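Local atomic coordinates of molybdenum ABC transporter, periplasmic molybdenum-binding protein (PDB entry 4RXL), a protein that binds tungstate and probably molybdate, and probably delivers them to an ABC importer as its periplasmic solute-binding component. Residues A53-S58 / E210-L215; A59-A64 / V78-A83; F99-A104 / T185-Q190; R115-Q120 / L157-R162; V124-Y129 / N151-A156. One frame throughout, in Å; residues are numbered along the deposited sequence. Where two conformers were deposited one is given.

Interaction 1: A53-S58 / E210-L215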
# COMPACT_ATOMS: atom_id res chain seq x y z
N ALA A 53 -16.65 -10.88 1.99
CA ALA A 53 -15.36 -10.73 1.39
C ALA A 53 -14.90 -12.13 1.11
O ALA A 53 -15.00 -12.99 1.97
CB ALA A 53 -14.40 -10.03 2.33
N ASP A 54 -14.50 -12.37 -0.12
CA ASP A 54 -13.99 -13.68 -0.52
C ASP A 54 -12.47 -13.71 -0.46
O ASP A 54 -11.89 -14.73 -0.14
CB ASP A 54 -14.50 -14.03 -1.91
CG ASP A 54 -16.03 -14.16 -1.93
OD1 ASP A 54 -16.55 -15.17 -1.39
OD2 ASP A 54 -16.73 -13.26 -2.48
N LEU A 55 -11.86 -12.59 -0.78
CA LEU A 55 -10.40 -12.45 -0.85
C LEU A 55 -10.00 -11.15 -0.23
O LEU A 55 -10.72 -10.14 -0.38
CB LEU A 55 -9.90 -12.43 -2.30
CG LEU A 55 -10.11 -13.63 -3.22
CD1 LEU A 55 -9.54 -13.29 -4.59
CD2 LEU A 55 -9.43 -14.85 -2.65
N PHE A 56 -8.83 -11.15 0.38
CA PHE A 56 -8.23 -9.96 0.99
C PHE A 56 -6.77 -9.81 0.63
O PHE A 56 -5.99 -10.72 0.82
CB PHE A 56 -8.38 -10.04 2.51
CG PHE A 56 -7.73 -8.88 3.29
CD1 PHE A 56 -7.90 -7.55 2.94
CD2 PHE A 56 -6.98 -9.16 4.40
CE1 PHE A 56 -7.33 -6.54 3.71
CE2 PHE A 56 -6.39 -8.15 5.14
CZ PHE A 56 -6.59 -6.84 4.82
N ILE A 57 -6.38 -8.67 0.09
CA ILE A 57 -4.97 -8.37 -0.17
C ILE A 57 -4.57 -7.23 0.74
O ILE A 57 -5.10 -6.13 0.65
CB ILE A 57 -4.74 -7.96 -1.65
CG1 ILE A 57 -5.13 -9.12 -2.58
CG2 ILE A 57 -3.30 -7.48 -1.89
CD1 ILE A 57 -5.14 -8.74 -4.05
N SER A 58 -3.64 -7.50 1.63
CA SER A 58 -3.12 -6.48 2.55
C SER A 58 -1.79 -5.92 2.09
O SER A 58 -1.04 -6.59 1.39
CB SER A 58 -2.93 -7.16 3.90
OG SER A 58 -2.46 -6.25 4.88
N GLU A 210 -9.84 -20.53 -7.92
CA GLU A 210 -9.41 -20.25 -9.30
C GLU A 210 -8.85 -18.82 -9.44
O GLU A 210 -7.88 -18.61 -10.16
CB GLU A 210 -10.56 -20.47 -10.28
CG GLU A 210 -11.00 -21.93 -10.34
CD GLU A 210 -12.23 -22.15 -11.19
OE1 GLU A 210 -12.89 -23.20 -10.99
OE2 GLU A 210 -12.55 -21.30 -12.05
N TRP A 211 -9.44 -17.86 -8.76
CA TRP A 211 -8.87 -16.51 -8.73
C TRP A 211 -7.46 -16.50 -8.15
O TRP A 211 -6.54 -15.87 -8.71
CB TRP A 211 -9.74 -15.54 -7.92
CG TRP A 211 -10.30 -14.46 -8.75
CD1 TRP A 211 -11.56 -14.39 -9.30
CD2 TRP A 211 -9.61 -13.30 -9.18
NE1 TRP A 211 -11.69 -13.23 -10.03
CE2 TRP A 211 -10.50 -12.55 -9.98
CE3 TRP A 211 -8.32 -12.81 -8.98
CZ2 TRP A 211 -10.14 -11.34 -10.56
CZ3 TRP A 211 -7.97 -11.61 -9.55
CH2 TRP A 211 -8.86 -10.89 -10.34
N VAL A 212 -7.31 -17.18 -7.02
CA VAL A 212 -6.02 -17.26 -6.33
C VAL A 212 -4.96 -17.91 -7.25
O VAL A 212 -3.83 -17.41 -7.36
CB VAL A 212 -6.20 -18.01 -4.99
CG1 VAL A 212 -4.85 -18.41 -4.38
CG2 VAL A 212 -7.00 -17.14 -4.02
N ALA A 213 -5.35 -18.99 -7.93
CA ALA A 213 -4.45 -19.67 -8.88
C ALA A 213 -3.98 -18.70 -9.98
O ALA A 213 -2.80 -18.68 -10.32
CB ALA A 213 -5.13 -20.89 -9.50
N TYR A 214 -4.90 -17.89 -10.49
CA TYR A 214 -4.55 -16.89 -11.50
C TYR A 214 -3.62 -15.82 -10.91
O TYR A 214 -2.61 -15.48 -11.54
CB TYR A 214 -5.81 -16.25 -12.13
CG TYR A 214 -5.50 -15.00 -12.92
CD1 TYR A 214 -4.95 -15.07 -14.20
CD2 TYR A 214 -5.68 -13.75 -12.36
CE1 TYR A 214 -4.64 -13.91 -14.91
CE2 TYR A 214 -5.38 -12.60 -13.05
CZ TYR A 214 -4.86 -12.68 -14.31
OH TYR A 214 -4.55 -11.52 -14.97
N LEU A 215 -3.92 -15.34 -9.71
CA LEU A 215 -3.09 -14.25 -9.10
C LEU A 215 -1.65 -14.69 -8.83
O LEU A 215 -0.74 -13.85 -8.80
CB LEU A 215 -3.73 -13.71 -7.81
CG LEU A 215 -4.99 -12.89 -8.06
CD1 LEU A 215 -5.73 -12.65 -6.75
CD2 LEU A 215 -4.67 -11.57 -8.78
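L55 on the short strand 55-57 faces V212 on the helix segment 210-215, their CA atoms 8.5 Å apart; the two axes come within 11.0 Å and run roughly the same way, at 29°. L55 makes all the close contacts from the strand side, and its two methyl branches go to different places. CD2 meets CG2 of V212 at 3.6 Å, the closest approach between the segments. CD1 reaches CB of W211 at 4.0 Å and, more loosely, CD1 of L215 at 4.4 Å. The leucine crosses the W211 side chain at about a right angle. Its chi1 of -63° sets CG anti to the carbonyl carbon, and the fork opens onto the helix. W211, V212 and L215 thus form a small apolar seat, with L215 CG lying in plane at the edge of the indole. I57 points the same way two residues on, but its CD1 stays 4.8 Å from L215 CD1. All four touching residues are buried, and the interaction is purely apolar. V22 and L21 of helix 15-28 also touch W211 and L215. On the strand, L55 pairs by backbone hydrogen bonds with strand 6-11, and D54 forms a salt bridge with K205. This is a helix laid on one face of a central beta sheet, as in the alpha/beta domains of periplasmic binding proteins.

Interaction 2: A59-A64 / V78-A83; sequences ANEEWA and VVTLAA. With WO4 (tungstate(VI)ion), chain B.
Next to the tungstate pocket, A64 of helix 61-69 meets V78 of strand 78-91, five residues after the pocket residue A59. The meeting itself is small, with 90 Å² buried over both sides. CB of A64 points at the strand and touches CG1 of V78 at 4.3 Å. That methyl is the V78 branch anti to the backbone N (chi1 -176°). P198 of strand 195-201 touches both A64 and V78 and so completes this apolar patch. Farther along, the carboxylate of E61 approaches T80, but E61 OE2 and T80 OG1 are 4.5 Å apart, so this is a loose approach at the exposed margin. The turn into the helix is fixed by N60, the N-cap residue. Its OD1 accepts from the backbone N of W63 at 2.9 Å, an almost straight bond with an N-H...O angle of 167°. The donor is tilted 34° from the carbonyl plane. At the pocket end, CB of A59 lies 3.8 Å from tungstate O4 and about as far from O2. This is van der Waals contact, whereas S40, S13 and Y171 bind the anion through hydroxyls, and S40 OG is also hydrogen-bonded to A59 N. The loop that lines the pocket is thereby tied to a residue that grips the ligand. A pocket loop, A59, leads here into a capped helix that rests on the sheet, a loop-helix joint at the ligand cleft of this ModA-family protein.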
# COMPACT_ATOMS: atom_id res chain seq x y z
N ALA A 59 -1.46 -4.69 2.50
CA ALA A 59 -0.15 -4.10 2.24
C ALA A 59 0.88 -4.40 3.32
O ALA A 59 2.03 -3.91 3.25
CB ALA A 59 -0.29 -2.63 1.99
N ASN A 60 0.48 -5.19 4.33
CA ASN A 60 1.45 -5.82 5.23
C ASN A 60 1.05 -7.23 5.66
O ASN A 60 -0.09 -7.62 5.46
CB ASN A 60 1.78 -4.93 6.43
CG ASN A 60 0.64 -4.77 7.41
OD1 ASN A 60 -0.37 -5.48 7.35
ND2 ASN A 60 0.80 -3.81 8.33
N GLU A 61 1.97 -7.98 6.24
CA GLU A 61 1.65 -9.34 6.67
C GLU A 61 0.72 -9.33 7.87
O GLU A 61 -0.15 -10.20 8.01
CB GLU A 61 2.95 -10.11 6.94
CG GLU A 61 3.70 -10.39 5.62
CD GLU A 61 5.13 -10.86 5.78
OE1 GLU A 61 5.86 -10.32 6.64
OE2 GLU A 61 5.55 -11.76 5.01
N GLU A 62 0.87 -8.32 8.71
CA GLU A 62 0.19 -8.23 9.99
C GLU A 62 -1.33 -8.25 9.82
O GLU A 62 -2.00 -9.01 10.52
CB GLU A 62 0.65 -6.98 10.76
CG GLU A 62 2.06 -7.11 11.37
CD GLU A 62 3.23 -7.23 10.36
OE1 GLU A 62 3.16 -6.61 9.25
OE2 GLU A 62 4.23 -7.92 10.70
N TRP A 63 -1.87 -7.45 8.92
CA TRP A 63 -3.33 -7.41 8.82
C TRP A 63 -3.94 -8.69 8.27
O TRP A 63 -5.09 -8.98 8.58
CB TRP A 63 -3.84 -6.18 8.07
CG TRP A 63 -3.70 -4.97 8.97
CD1 TRP A 63 -2.84 -3.90 8.81
CD2 TRP A 63 -4.42 -4.73 10.17
NE1 TRP A 63 -3.00 -3.01 9.86
CE2 TRP A 63 -3.96 -3.50 10.71
CE3 TRP A 63 -5.42 -5.44 10.85
CZ2 TRP A 63 -4.46 -2.98 11.86
CZ3 TRP A 63 -5.91 -4.92 12.01
CH2 TRP A 63 -5.44 -3.69 12.51
N ALA A 64 -3.18 -9.46 7.48
CA ALA A 64 -3.70 -10.73 7.01
C ALA A 64 -3.61 -11.74 8.14
O ALA A 64 -4.53 -12.54 8.35
CB ALA A 64 -2.96 -11.21 5.78
N VAL A 78 -3.13 -18.23 3.06
CA VAL A 78 -2.51 -16.94 2.86
C VAL A 78 -1.22 -17.17 2.10
O VAL A 78 -0.44 -18.03 2.46
CB VAL A 78 -2.19 -16.24 4.20
CG1 VAL A 78 -1.63 -14.86 3.97
CG2 VAL A 78 -3.42 -16.21 5.08
N VAL A 79 -1.02 -16.43 1.02
CA VAL A 79 0.22 -16.57 0.22
C VAL A 79 0.72 -15.17 -0.08
O VAL A 79 -0.05 -14.24 -0.14
CB VAL A 79 -0.00 -17.36 -1.09
CG1 VAL A 79 -0.63 -18.72 -0.79
CG2 VAL A 79 -0.86 -16.59 -2.08
N THR A 80 2.02 -14.97 -0.24
CA THR A 80 2.52 -13.63 -0.54
C THR A 80 2.47 -13.40 -2.05
O THR A 80 2.91 -14.23 -2.85
CB THR A 80 3.94 -13.41 -0.02
OG1 THR A 80 4.01 -13.84 1.34
CG2 THR A 80 4.32 -11.95 -0.09
N LEU A 81 1.92 -12.26 -2.41
CA LEU A 81 1.66 -11.92 -3.79
C LEU A 81 2.74 -11.03 -4.44
O LEU A 81 3.05 -11.15 -5.62
CB LEU A 81 0.32 -11.20 -3.82
CG LEU A 81 -0.30 -10.91 -5.16
CD1 LEU A 81 -0.47 -12.21 -5.93
CD2 LEU A 81 -1.62 -10.24 -4.92
N ALA A 82 3.29 -10.09 -3.68
CA ALA A 82 4.10 -9.03 -4.25
C ALA A 82 4.86 -8.30 -3.15
O ALA A 82 4.55 -8.44 -1.97
CB ALA A 82 3.18 -8.05 -4.97
N ALA A 83 5.83 -7.49 -3.56
CA ALA A 83 6.54 -6.61 -2.65
C ALA A 83 6.58 -5.20 -3.19
O ALA A 83 6.18 -4.94 -4.33
CB ALA A 83 7.96 -7.13 -2.42
W WO4 B . -2.32 0.86 2.13
O1 WO4 B . -3.36 2.59 2.07
O2 WO4 B . -0.50 0.97 3.05
O3 WO4 B . -3.45 -0.55 3.11
O4 WO4 B . -1.95 0.22 0.20

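Interaction 3: F99-A104 / T185-Q190; sequences FELQDA and TAFSAQ
L101 and T185 reach toward each other tip to tip, joining the loop before helix 104-111 to strand 181-186 and the residues after it. L101 is the second residue of a type I beta turn, E100 to D103, closed by a backbone hydrogen bond from D103 N to E100 O. The tight part of the contact is the L101 fork. Its CD1 lies 4.0 Å from CG2 of T185, and CD2 is nearly as close to the same CG2, at 4.1 Å. The threonine methyl thus meets both branches. L101 CD2 also comes within 4.2 Å of CE1 of F187, approaching the ring obliquely. F187 is the buried member of the three and also packs on L86 and L88 of strand 78-91 and on A133 of helix 125-137. L88 touches L101 as well, so the leucine also packs against the sheet. The looser part is the exposed E100, Q102 and A186. E100 is poorly ordered, and the CB of A186 points away from the turn. F99 meets W107 edge to face. The same indole secures the turn from the helix side: W107 NE1 is hydrogen-bonded to the backbone O of L101.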
# COMPACT_ATOMS: atom_id res chain seq x y z
N PHE A 99 17.91 15.86 0.37
CA PHE A 99 18.63 16.28 1.56
C PHE A 99 18.94 15.06 2.41
O PHE A 99 18.51 13.95 2.10
CB PHE A 99 17.78 17.28 2.35
CG PHE A 99 16.38 16.81 2.65
CD1 PHE A 99 16.11 16.05 3.78
CD2 PHE A 99 15.33 17.14 1.81
CE1 PHE A 99 14.83 15.61 4.07
CE2 PHE A 99 14.04 16.71 2.09
CZ PHE A 99 13.80 15.94 3.22
N GLU A 100 19.70 15.29 3.47
CA GLU A 100 20.02 14.25 4.43
C GLU A 100 18.77 13.91 5.22
O GLU A 100 18.30 14.72 6.01
CB GLU A 100 21.15 14.70 5.37
CG GLU A 100 22.53 14.65 4.74
CD GLU A 100 23.66 14.83 5.73
OE1 GLU A 100 23.39 15.25 6.89
OE2 GLU A 100 24.82 14.56 5.36
N LEU A 101 18.26 12.70 5.02
CA LEU A 101 17.06 12.24 5.73
C LEU A 101 17.22 12.30 7.25
O LEU A 101 16.23 12.41 7.96
CB LEU A 101 16.69 10.82 5.29
CG LEU A 101 16.19 10.66 3.85
CD1 LEU A 101 16.17 9.20 3.40
CD2 LEU A 101 14.79 11.23 3.66
N GLN A 102 18.45 12.25 7.75
CA GLN A 102 18.68 12.28 9.19
C GLN A 102 18.84 13.70 9.71
O GLN A 102 19.00 13.90 10.92
CB GLN A 102 19.88 11.40 9.62
CG GLN A 102 21.11 11.44 8.73
CD GLN A 102 21.04 10.40 7.63
OE1 GLN A 102 20.90 9.20 7.90
NE2 GLN A 102 21.14 10.84 6.38
N ASP A 103 18.78 14.67 8.79
CA ASP A 103 18.90 16.11 9.09
C ASP A 103 17.49 16.67 9.31
O ASP A 103 16.81 17.10 8.38
CB ASP A 103 19.61 16.81 7.91
CG ASP A 103 19.89 18.29 8.15
OD1 ASP A 103 19.64 18.80 9.27
OD2 ASP A 103 20.37 18.95 7.20
N ALA A 104 17.07 16.67 10.57
CA ALA A 104 15.74 17.12 10.95
C ALA A 104 15.46 18.52 10.45
O ALA A 104 14.32 18.84 10.12
CB ALA A 104 15.58 17.06 12.46
N THR A 185 13.42 10.78 -3.09
CA THR A 185 14.35 9.71 -2.77
C THR A 185 13.56 8.50 -2.30
O THR A 185 12.37 8.60 -2.03
CB THR A 185 15.41 10.14 -1.72
OG1 THR A 185 16.55 9.26 -1.79
CG2 THR A 185 14.86 10.10 -0.32
N ALA A 186 14.21 7.35 -2.29
CA ALA A 186 13.62 6.14 -1.79
C ALA A 186 14.25 5.83 -0.44
O ALA A 186 15.45 6.02 -0.25
CB ALA A 186 13.89 5.00 -2.77
N PHE A 187 13.45 5.32 0.47
CA PHE A 187 13.95 4.89 1.79
C PHE A 187 14.75 3.60 1.68
O PHE A 187 14.41 2.73 0.86
CB PHE A 187 12.79 4.74 2.77
CG PHE A 187 12.16 6.04 3.12
CD1 PHE A 187 12.71 6.83 4.11
CD2 PHE A 187 11.06 6.49 2.43
CE1 PHE A 187 12.15 8.03 4.42
CE2 PHE A 187 10.49 7.70 2.73
CZ PHE A 187 11.04 8.47 3.72
N SER A 188 15.76 3.45 2.52
CA SER A 188 16.62 2.25 2.47
C SER A 188 15.88 0.99 2.96
O SER A 188 14.95 1.06 3.75
CB SER A 188 17.89 2.47 3.30
OG SER A 188 17.54 2.43 4.65
N ALA A 189 16.34 -0.18 2.52
CA ALA A 189 15.79 -1.45 2.98
C ALA A 189 15.91 -1.64 4.50
O ALA A 189 15.09 -2.30 5.11
CB ALA A 189 16.49 -2.59 2.26
N GLN A 190 16.92 -1.02 5.09
CA GLN A 190 17.17 -1.11 6.53
C GLN A 190 16.20 -0.26 7.34
O GLN A 190 16.06 -0.45 8.55
CB GLN A 190 18.60 -0.64 6.81
CG GLN A 190 19.66 -1.63 6.39
CD GLN A 190 19.83 -1.69 4.88
OE1 GLN A 190 19.74 -0.68 4.21
NE2 GLN A 190 20.09 -2.88 4.36

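Interaction 4: R115-Q120 / L157-R162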
# COMPACT_ATOMS: atom_id res chain seq x y z
N ARG A 115 2.42 20.35 6.07
CA ARG A 115 2.51 19.04 6.72
C ARG A 115 2.96 17.91 5.80
O ARG A 115 2.72 17.94 4.60
CB ARG A 115 1.15 18.71 7.33
CG ARG A 115 0.76 19.60 8.49
CD ARG A 115 -0.55 19.17 9.11
NE ARG A 115 -0.76 19.88 10.37
CZ ARG A 115 -0.43 19.43 11.59
NH1 ARG A 115 0.11 18.22 11.77
NH2 ARG A 115 -0.67 20.19 12.65
N LEU A 116 3.62 16.90 6.37
CA LEU A 116 4.05 15.72 5.63
C LEU A 116 2.87 14.77 5.44
O LEU A 116 2.26 14.32 6.43
CB LEU A 116 5.16 14.99 6.41
CG LEU A 116 5.78 13.72 5.84
CD1 LEU A 116 6.50 13.94 4.52
CD2 LEU A 116 6.75 13.16 6.89
N ALA A 117 2.54 14.46 4.19
CA ALA A 117 1.43 13.56 3.90
C ALA A 117 1.83 12.12 4.14
O ALA A 117 2.78 11.61 3.54
CB ALA A 117 0.94 13.74 2.47
N VAL A 118 1.10 11.45 5.02
CA VAL A 118 1.31 10.03 5.29
C VAL A 118 -0.03 9.37 5.58
O VAL A 118 -0.98 10.07 5.97
CB VAL A 118 2.22 9.78 6.50
CG1 VAL A 118 3.61 10.37 6.27
CG2 VAL A 118 1.60 10.32 7.79
N ALA A 119 -0.10 8.05 5.39
CA ALA A 119 -1.28 7.31 5.86
C ALA A 119 -1.20 7.16 7.39
O ALA A 119 -0.13 7.33 7.97
CB ALA A 119 -1.43 5.97 5.19
N GLN A 120 -2.35 6.93 8.03
CA GLN A 120 -2.44 6.87 9.49
C GLN A 120 -1.34 5.94 10.02
O GLN A 120 -1.30 4.77 9.69
CB GLN A 120 -3.83 6.39 9.95
CG GLN A 120 -4.28 6.92 11.31
CD GLN A 120 -3.53 6.28 12.47
OE1 GLN A 120 -3.43 5.05 12.55
NE2 GLN A 120 -2.99 7.11 13.37
N LEU A 157 -1.11 10.29 -1.26
CA LEU A 157 -0.70 10.68 -2.60
C LEU A 157 -1.46 11.90 -3.13
O LEU A 157 -0.84 12.85 -3.63
CB LEU A 157 -0.88 9.50 -3.56
CG LEU A 157 -0.55 9.72 -5.03
CD1 LEU A 157 0.93 9.98 -5.22
CD2 LEU A 157 -0.98 8.52 -5.83
N ALA A 158 -2.79 11.92 -2.98
CA ALA A 158 -3.59 13.02 -3.53
C ALA A 158 -3.27 14.37 -2.90
O ALA A 158 -3.40 15.39 -3.57
CB ALA A 158 -5.07 12.72 -3.37
N LEU A 159 -2.89 14.39 -1.63
CA LEU A 159 -2.50 15.65 -0.95
C LEU A 159 -1.27 16.27 -1.62
O LEU A 159 -1.15 17.49 -1.76
CB LEU A 159 -2.20 15.43 0.53
CG LEU A 159 -3.37 15.21 1.48
CD1 LEU A 159 -2.86 14.90 2.88
CD2 LEU A 159 -4.31 16.43 1.47
N VAL A 160 -0.35 15.40 -2.00
CA VAL A 160 0.87 15.79 -2.67
C VAL A 160 0.54 16.24 -4.10
O VAL A 160 1.03 17.28 -4.54
CB VAL A 160 1.95 14.69 -2.63
CG1 VAL A 160 3.28 15.23 -3.14
CG2 VAL A 160 2.11 14.18 -1.20
N GLU A 161 -0.29 15.46 -4.81
CA GLU A 161 -0.73 15.82 -6.16
C GLU A 161 -1.38 17.20 -6.20
O GLU A 161 -1.16 17.99 -7.13
CB GLU A 161 -1.70 14.78 -6.71
CG GLU A 161 -1.08 13.43 -6.97
CD GLU A 161 -2.07 12.43 -7.54
OE1 GLU A 161 -3.28 12.50 -7.19
OE2 GLU A 161 -1.64 11.56 -8.33
N ARG A 162 -2.20 17.49 -5.20
CA ARG A 162 -2.85 18.82 -5.11
C ARG A 162 -1.94 19.94 -4.62
O ARG A 162 -2.32 21.10 -4.64
CB ARG A 162 -4.10 18.74 -4.23
CG ARG A 162 -5.16 17.80 -4.77
CD ARG A 162 -6.53 18.13 -4.21
NE ARG A 162 -6.65 17.81 -2.78
CZ ARG A 162 -6.84 16.59 -2.29
NH1 ARG A 162 -6.90 15.53 -3.09
NH2 ARG A 162 -6.95 16.43 -0.97
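A117, in the middle of strand 116-119, lies 6.6 Å from L159 of helix 153-161 between CA atoms. The pair belongs to the alpha/beta layering of a periplasmic binding protein domain, with the helix packed against a strand that runs parallel to strand 147-150. This spacing is consistent with the small side chain of A117. Its CB points at the helix and meets two residues of one turn. CG2 of V160 is 3.9 Å from A117 CB. L116 and V118 turn their CB atoms away from the helix. Around the contact, L159 also touches A148 and T150 of strand 147-150, while V160 packs on I89 and P91 of strand 78-91 and on V181. Backbone hydrogen bonds link A117 to L167 and I169. On L159 both the root and the tip take part. With chi1 at -75°, the L159 chain extends from beside its own backbone N, and CD1 reaches A117 CB at 4.0 Å. The leucine therefore lies alongside the methyl, and at its root L159 CB comes to 4.1 Å from A117 CB.

Interaction 5: V124-Y129 / N151-A156; sequences VPAGMY and NNVRLA. With WO4 (tungstate(VI)ion), chain B.
A126 and V153 meet beside the tungstate, the CB of A126 pressed against CG2 of V153 at 3.5 Å, tighter than usual van der Waals contact. V153 is turned with CG2 anti to the backbone N. This sends CG2 to the alanine and leaves CG1 beside the anion, 3.5 Å from tungstate O1. V124 divides its branches in a similar way. Its CG2 rests on the backbone O of N151 at 3.5 Å, and its CG1 faces the ligand. Both valines therefore offer one methyl to the other segment and one to the tungstate. Each segment is the N-terminal start of a helix, 125-137 and 153-161. The two starts converge on the tungstate, and each gives it a backbone N-H, as is known for oxyanion sites in this family. A126 N donates to O2 at 2.6 Å with a bent N-H...O angle of 131°. V153 N donates to O1 at 2.7 Å and is nearly straight, at 168°. The helix dipoles would probably favour the negative charge here. N152 caps its helix: OD1 accepts from L155 N at 3.0 Å, with the donor above the carbonyl plane, and weakly from R154 N. CB of N152 lies against tungstate O1. Y171 touches P125, A126 and V153, and its hydroxyl is also hydrogen-bonded to the tungstate.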
# COMPACT_ATOMS: atom_id res chain seq x y z
N VAL A 124 -2.42 1.95 9.31
CA VAL A 124 -2.36 1.75 7.86
C VAL A 124 -0.95 1.36 7.47
O VAL A 124 -0.02 2.09 7.84
CB VAL A 124 -2.81 2.99 7.06
CG1 VAL A 124 -2.69 2.70 5.57
CG2 VAL A 124 -4.22 3.35 7.44
N PRO A 125 -0.77 0.27 6.69
CA PRO A 125 0.61 -0.17 6.41
C PRO A 125 1.54 0.94 5.92
O PRO A 125 2.63 1.08 6.46
CB PRO A 125 0.43 -1.28 5.38
CG PRO A 125 -0.87 -1.90 5.82
CD PRO A 125 -1.75 -0.71 6.20
N ALA A 126 1.09 1.77 4.99
CA ALA A 126 1.98 2.81 4.48
C ALA A 126 2.38 3.80 5.57
O ALA A 126 3.49 4.36 5.53
CB ALA A 126 1.31 3.57 3.35
N GLY A 127 1.47 4.09 6.50
CA GLY A 127 1.80 4.92 7.67
C GLY A 127 2.77 4.24 8.63
O GLY A 127 3.66 4.89 9.18
N MET A 128 2.54 2.96 8.92
CA MET A 128 3.43 2.19 9.79
C MET A 128 4.85 2.12 9.22
O MET A 128 5.84 2.34 9.96
CB MET A 128 2.91 0.78 10.02
CG MET A 128 1.56 0.69 10.74
SD MET A 128 0.73 -0.96 10.77
CE MET A 128 1.95 -1.95 11.60
N TYR A 129 4.96 1.86 7.91
CA TYR A 129 6.28 1.82 7.27
C TYR A 129 6.91 3.21 7.28
O TYR A 129 8.10 3.33 7.52
CB TYR A 129 6.19 1.35 5.82
CG TYR A 129 5.67 -0.06 5.58
CD1 TYR A 129 6.31 -1.19 6.10
CD2 TYR A 129 4.60 -0.26 4.73
CE1 TYR A 129 5.85 -2.47 5.81
CE2 TYR A 129 4.13 -1.53 4.44
CZ TYR A 129 4.73 -2.63 5.00
OH TYR A 129 4.24 -3.90 4.68
N ASN A 151 -6.56 8.29 5.60
CA ASN A 151 -7.07 6.92 5.80
C ASN A 151 -6.44 5.83 4.94
O ASN A 151 -6.58 4.62 5.23
CB ASN A 151 -8.58 6.87 5.55
CG ASN A 151 -9.36 7.67 6.55
OD1 ASN A 151 -8.81 8.26 7.46
ND2 ASN A 151 -10.67 7.72 6.35
N ASN A 152 -5.76 6.21 3.85
CA ASN A 152 -5.03 5.26 3.03
C ASN A 152 -3.96 5.97 2.24
O ASN A 152 -3.95 7.22 2.20
CB ASN A 152 -5.98 4.44 2.14
CG ASN A 152 -6.65 5.25 1.07
OD1 ASN A 152 -5.97 5.85 0.21
ND2 ASN A 152 -7.95 5.23 1.04
N VAL A 153 -3.05 5.19 1.66
CA VAL A 153 -1.90 5.75 0.99
C VAL A 153 -2.29 6.56 -0.25
O VAL A 153 -1.59 7.51 -0.59
CB VAL A 153 -0.87 4.67 0.68
CG1 VAL A 153 -1.28 3.78 -0.46
CG2 VAL A 153 0.48 5.31 0.44
N ARG A 154 -3.39 6.23 -0.93
CA ARG A 154 -3.77 7.00 -2.09
C ARG A 154 -4.30 8.38 -1.72
O ARG A 154 -4.16 9.32 -2.50
CB ARG A 154 -4.73 6.20 -2.97
CG ARG A 154 -4.05 4.99 -3.62
CD ARG A 154 -2.99 5.39 -4.64
NE ARG A 154 -2.36 4.27 -5.36
CZ ARG A 154 -2.80 3.77 -6.51
NH1 ARG A 154 -3.90 4.25 -7.08
NH2 ARG A 154 -2.15 2.76 -7.09
N LEU A 155 -4.89 8.52 -0.54
CA LEU A 155 -5.33 9.83 -0.08
C LEU A 155 -4.12 10.68 0.30
O LEU A 155 -4.16 11.89 0.16
CB LEU A 155 -6.30 9.69 1.08
CG LEU A 155 -7.67 9.09 0.69
CD1 LEU A 155 -8.44 8.70 1.95
CD2 LEU A 155 -8.52 10.03 -0.16
N ALA A 156 -3.07 10.02 0.81
CA ALA A 156 -1.80 10.71 1.05
C ALA A 156 -1.21 11.19 -0.28
O ALA A 156 -0.79 12.35 -0.41
CB ALA A 156 -0.82 9.79 1.76
W WO4 B . -2.32 0.86 2.13
O1 WO4 B . -3.36 2.59 2.07
O2 WO4 B . -0.50 0.97 3.05
O3 WO4 B . -3.45 -0.55 3.11
O4 WO4 B . -1.95 0.22 0.20

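Interactions 2 and 5 both touch the tungstate and meet each other: Y129 OH lies 2.6 Å from A59 O, a probable hydrogen bond, and A59 CB packs on P125 CB at 3.7 Å. Interaction 4 backs onto interaction 5, their centres 9 Å apart. They share helix 153-161, and A119 CB lies 3.5 Å from V124 CG1, so the strand packs directly behind V124, next to the helix starts at the anion. Interaction 1 adjoins interaction 2, with I57 CD1 3.9 Å from L81 CD2. Interaction 3 is the remote one. Its centre is 35 Å from that of interaction 1, on the opposite side of the chain's centre, and the side chain of F187 is about 13 Å from the tungstate.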